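Local atomic coordinates of glycoside hydrolase, GH17 family (Formosa sp. Hel1_33_131, PDB entry 6FCG), a protein that is an endo-acting laminarinase of glycoside hydrolase family 17, and so probably cleaves internal beta-1,3-glucosidic linkages of the algal storage glucan laminarin. Residues 267-278 with 327-335. Sequence-based numbering, arbitrary orientation.
Sequences LKRIDIAMNRAK and YKEAIFYNH
Helices 267-278 and 327-335 run broadly in the same direction, their axes 47° apart and 9.7 Å at closest approach, and the CA atoms of Met-274 and Phe-332 come to 6.7 Å. Met-274 suits the middle because a long, unbranched, flexible thioether can bend to fill the space between helices. Its chain turns at both chi2 (-47°) and chi3 (-68°), which folds it across the neighbouring helix. SD then lies 3.8 Å from CD of Lys-328, whose methylenes meet the sulfur, while CE sits near the backbone O of Lys-328 and CB of Phe-332. NZ of Lys-328 hydrogen-bonds to the backbone O of Glu-418. CB and CG of Met-274 pack on CG2 of Ile-331. The other branch of that isoleucine reaches back, its CD1 meeting CG2 of Ile-270 at 3.7 Å; branching at the beta carbon thus lets one residue serve two turns of the opposing helix. Tyr-327 closes this end because its flat phenol is long enough to reach across, CE2 4.0 Å from CG2 of Ile-270 and OH against CD2 of Leu-267. At the other end His-335 lies beside Met-274, Asn-275 and Lys-278. Its flat imidazole offers one face to the methylene CD of Lys-278, and its NE2 lies 4.1 Å from CA of Asn-275. With an alanine here, a gap would probably open beside Asn-275 and the Lys-278 chain would be freer to turn. The contact is essentially van der Waals packing between helices 266-294 and 326-342, which precede and follow strand 301-305 of the parallel sheet, as neighbouring outer helices do in the TIM-barrel clan. Phe-332 continues the packing to Trp-308, beyond that strand, and on the flank of helix 266-294 Arg-269 and Arg-276 touch strand 257-258.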
loop_
_atom_site.group_PDB
_atom_site.type_symbol
_atom_site.label_atom_id
_atom_site.label_comp_id
_atom_site.label_asym_id
_atom_site.label_seq_id
_atom_site.Cartn_x
_atom_site.Cartn_y
_atom_site.Cartn_z
ATOM N N LEU A 267 -24.087 11.585 16.326
ATOM C CA LEU A 267 -23.871 12.532 17.412
ATOM C C LEU A 267 -23.402 11.849 18.680
ATOM O O LEU A 267 -22.456 12.312 19.307
ATOM C CB LEU A 267 -25.149 13.295 17.703
ATOM C CG LEU A 267 -25.520 14.278 16.598
ATOM C CD1 LEU A 267 -27.024 14.431 16.440
ATOM C CD2 LEU A 267 -24.833 15.613 16.876
ATOM N N LYS A 268 -24.056 10.744 19.022
ATOM C CA LYS A 268 -23.761 10.008 20.256
ATOM C C LYS A 268 -22.429 9.305 20.189
ATOM O O LYS A 268 -21.691 9.302 21.169
ATOM C CB LYS A 268 -24.901 9.016 20.634
ATOM C CG LYS A 268 -25.911 9.744 21.528
ATOM C CD LYS A 268 -27.278 9.124 21.711
ATOM C CE LYS A 268 -28.128 9.954 22.684
ATOM N NZ LYS A 268 -29.509 10.196 22.167
ATOM N N ARG A 269 -22.111 8.749 19.022
ATOM C CA ARG A 269 -20.806 8.138 18.794
ATOM C C ARG A 269 -19.628 9.091 19.050
ATOM O O ARG A 269 -18.635 8.700 19.675
ATOM C CB ARG A 269 -20.731 7.566 17.383
ATOM C CG ARG A 269 -21.453 6.243 17.290
ATOM C CD ARG A 269 -22.357 6.066 16.063
ATOM N NE ARG A 269 -21.677 5.685 14.868
ATOM C CZ ARG A 269 -22.117 5.905 13.628
ATOM N NH1 ARG A 269 -23.293 6.487 13.325
ATOM N NH2 ARG A 269 -21.329 5.495 12.662
ATOM N N ILE A 270 -19.742 10.322 18.557
ATOM C CA ILE A 270 -18.726 11.336 18.797
ATOM C C ILE A 270 -18.651 11.689 20.294
ATOM O O ILE A 270 -17.563 11.693 20.859
ATOM C CB ILE A 270 -18.928 12.578 17.887
ATOM C CG1 ILE A 270 -18.579 12.195 16.453
ATOM C CG2 ILE A 270 -18.041 13.738 18.333
ATOM C CD1 ILE A 270 -18.858 13.264 15.426
ATOM N N ASP A 271 -19.796 11.965 20.925
ATOM C CA ASP A 271 -19.839 12.265 22.366
ATOM C C ASP A 271 -19.136 11.203 23.219
ATOM O O ASP A 271 -18.327 11.535 24.080
ATOM C CB ASP A 271 -21.284 12.445 22.861
ATOM C CG ASP A 271 -21.903 13.790 22.455
ATOM O OD1 ASP A 271 -21.156 14.768 22.230
ATOM O OD2 ASP A 271 -23.164 13.873 22.392
ATOM N N ILE A 272 -19.439 9.940 22.969
ATOM C CA ILE A 272 -18.879 8.813 23.733
ATOM C C ILE A 272 -17.389 8.715 23.510
ATOM O O ILE A 272 -16.632 8.479 24.448
ATOM C CB ILE A 272 -19.560 7.466 23.336
ATOM C CG1 ILE A 272 -20.940 7.395 23.957
ATOM C CG2 ILE A 272 -18.769 6.236 23.781
ATOM C CD1 ILE A 272 -21.869 6.446 23.236
ATOM N N ALA A 273 -16.969 8.862 22.256
ATOM C CA ALA A 273 -15.560 8.744 21.919
ATOM C C ALA A 273 -14.754 9.890 22.542
ATOM O O ALA A 273 -13.684 9.651 23.113
ATOM C CB ALA A 273 -15.373 8.728 20.415
ATOM N N MET A 274 -15.288 11.109 22.427
ATOM C CA MET A 274 -14.668 12.269 23.014
ATOM C C MET A 274 -14.652 12.228 24.544
ATOM O O MET A 274 -13.689 12.702 25.157
ATOM C CB MET A 274 -15.311 13.566 22.517
ATOM C CG MET A 274 -14.997 13.903 21.063
ATOM S SD MET A 274 -13.258 13.743 20.612
ATOM C CE MET A 274 -12.576 15.088 21.573
ATOM N N ASN A 275 -15.676 11.655 25.161
ATOM C CA ASN A 275 -15.621 11.429 26.592
ATOM C C ASN A 275 -14.471 10.514 27.007
ATOM O O ASN A 275 -13.827 10.741 28.025
ATOM C CB ASN A 275 -16.937 10.890 27.134
ATOM C CG ASN A 275 -16.951 10.894 28.653
ATOM O OD1 ASN A 275 -17.236 11.921 29.274
ATOM N ND2 ASN A 275 -16.631 9.755 29.263
ATOM N N ARG A 276 -14.196 9.484 26.220
ATOM C CA ARG A 276 -13.046 8.631 26.505
ATOM C C ARG A 276 -11.718 9.422 26.460
ATOM O O ARG A 276 -10.797 9.119 27.226
ATOM C CB ARG A 276 -12.997 7.406 25.569
ATOM C CG ARG A 276 -13.791 6.191 26.051
ATOM C CD ARG A 276 -13.524 4.969 25.163
ATOM N NE ARG A 276 -14.099 5.144 23.823
ATOM C CZ ARG A 276 -15.331 4.785 23.446
ATOM N NH1 ARG A 276 -16.168 4.189 24.286
ATOM N NH2 ARG A 276 -15.747 5.027 22.204
ATOM N N ALA A 277 -11.624 10.382 25.545
ATOM C CA ALA A 277 -10.457 11.228 25.410
ATOM C C ALA A 277 -10.258 12.095 26.639
ATOM O O ALA A 277 -9.124 12.288 27.109
ATOM C CB ALA A 277 -10.583 12.100 24.164
ATOM N N LYS A 278 -11.349 12.660 27.138
ATOM C CA LYS A 278 -11.309 13.431 28.377
ATOM C C LYS A 278 -10.848 12.554 29.536
ATOM O O LYS A 278 -9.947 12.899 30.271
ATOM C CB LYS A 278 -12.677 14.016 28.679
ATOM C CG LYS A 278 -12.852 14.601 30.069
ATOM C CD LYS A 278 -14.153 14.096 30.660
ATOM C CE LYS A 278 -14.509 14.921 31.882
ATOM N NZ LYS A 278 -15.682 14.396 32.629
ATOM N N TYR A 327 -15.327 20.789 15.648
ATOM C CA TYR A 327 -16.378 20.239 16.503
ATOM C C TYR A 327 -15.773 19.423 17.637
ATOM O O TYR A 327 -16.122 19.592 18.809
ATOM C CB TYR A 327 -17.352 19.395 15.667
ATOM C CG TYR A 327 -18.554 18.836 16.406
ATOM C CD1 TYR A 327 -19.426 19.677 17.099
ATOM C CD2 TYR A 327 -18.862 17.483 16.359
ATOM C CE1 TYR A 327 -20.548 19.178 17.753
ATOM C CE2 TYR A 327 -19.984 16.978 17.005
ATOM C CZ TYR A 327 -20.822 17.830 17.694
ATOM O OH TYR A 327 -21.920 17.324 18.325
ATOM N N LYS A 328 -14.874 18.515 17.297
ATOM C CA LYS A 328 -14.239 17.707 18.322
ATOM C C LYS A 328 -13.366 18.563 19.222
ATOM O O LYS A 328 -13.248 18.249 20.394
ATOM C CB LYS A 328 -13.436 16.552 17.728
ATOM C CG LYS A 328 -14.312 15.520 17.071
ATOM C CD LYS A 328 -13.549 14.239 16.864
ATOM C CE LYS A 328 -13.429 13.826 15.407
ATOM N NZ LYS A 328 -14.516 13.241 14.680
ATOM N N GLU A 329 -12.754 19.614 18.670
ATOM C CA GLU A 329 -11.986 20.565 19.478
ATOM C C GLU A 329 -12.866 21.221 20.536
ATOM O O GLU A 329 -12.471 21.327 21.709
ATOM C CB GLU A 329 -11.343 21.660 18.618
ATOM C CG GLU A 329 -10.592 22.693 19.441
ATOM C CD GLU A 329 -10.139 23.875 18.638
ATOM O OE1 GLU A 329 -8.982 24.198 18.868
ATOM O OE2 GLU A 329 -10.903 24.494 17.822
ATOM N N ALA A 330 -14.033 21.676 20.117
ATOM C CA ALA A 330 -14.981 22.279 21.042
ATOM C C ALA A 330 -15.415 21.305 22.142
ATOM O O ALA A 330 -15.452 21.666 23.323
ATOM C CB ALA A 330 -16.193 22.802 20.292
ATOM N N ILE A 331 -15.733 20.076 21.762
ATOM C CA ILE A 331 -16.099 19.073 22.751
ATOM C C ILE A 331 -14.963 18.853 23.768
ATOM O O ILE A 331 -15.196 18.822 24.979
ATOM C CB ILE A 331 -16.500 17.746 22.094
ATOM C CG1 ILE A 331 -17.822 17.925 21.351
ATOM C CG2 ILE A 331 -16.649 16.645 23.151
ATOM C CD1 ILE A 331 -18.128 16.808 20.375
ATOM N N PHE A 332 -13.737 18.741 23.279
ATOM C CA PHE A 332 -12.597 18.531 24.155
ATOM C C PHE A 332 -12.379 19.726 25.083
ATOM O O PHE A 332 -12.229 19.536 26.291
ATOM C CB PHE A 332 -11.329 18.226 23.348
ATOM C CG PHE A 332 -10.154 17.824 24.198
ATOM C CD1 PHE A 332 -10.129 16.581 24.810
ATOM C CD2 PHE A 332 -9.081 18.686 24.387
ATOM C CE1 PHE A 332 -9.055 16.198 25.596
ATOM C CE2 PHE A 332 -7.998 18.304 25.159
ATOM C CZ PHE A 332 -7.986 17.061 25.769
ATOM N N TYR A 333 -12.374 20.931 24.510
ATOM C CA TYR A 333 -12.183 22.161 25.270
ATOM C C TYR A 333 -13.170 22.256 26.444
ATOM O O TYR A 333 -12.762 22.518 27.578
ATOM C CB TYR A 333 -12.356 23.397 24.375
ATOM C CG TYR A 333 -12.195 24.700 25.107
ATOM C CD1 TYR A 333 -10.940 25.159 25.479
ATOM C CD2 TYR A 333 -13.301 25.487 25.402
ATOM C CE1 TYR A 333 -10.785 26.373 26.137
ATOM C CE2 TYR A 333 -13.168 26.704 26.059
ATOM C CZ TYR A 333 -11.913 27.145 26.432
ATOM O OH TYR A 333 -11.847 28.349 27.091
ATOM N N ASN A 334 -14.454 22.024 26.162
ATOM C CA ASN A 334 -15.510 22.089 27.180
ATOM C C ASN A 334 -15.419 20.997 28.229
ATOM O O ASN A 334 -15.636 21.275 29.415
ATOM C CB ASN A 334 -16.902 22.077 26.542
ATOM C CG ASN A 334 -17.164 23.319 25.717
ATOM O OD1 ASN A 334 -16.718 24.424 26.043
ATOM N ND2 ASN A 334 -17.892 23.153 24.653
ATOM N N HIS A 335 -15.063 19.781 27.818
ATOM C CA HIS A 335 -14.836 18.701 28.788
ATOM C C HIS A 335 -13.686 19.034 29.728
ATOM O O HIS A 335 -13.760 18.748 30.926
ATOM C CB HIS A 335 -14.540 17.353 28.118
ATOM C CG HIS A 335 -15.743 16.578 27.669
ATOM N ND1 HIS A 335 -16.993 16.673 28.254
ATOM C CD2 HIS A 335 -15.860 15.632 26.708
ATOM C CE1 HIS A 335 -17.832 15.850 27.644
ATOM N NE2 HIS A 335 -17.169 15.205 26.705
#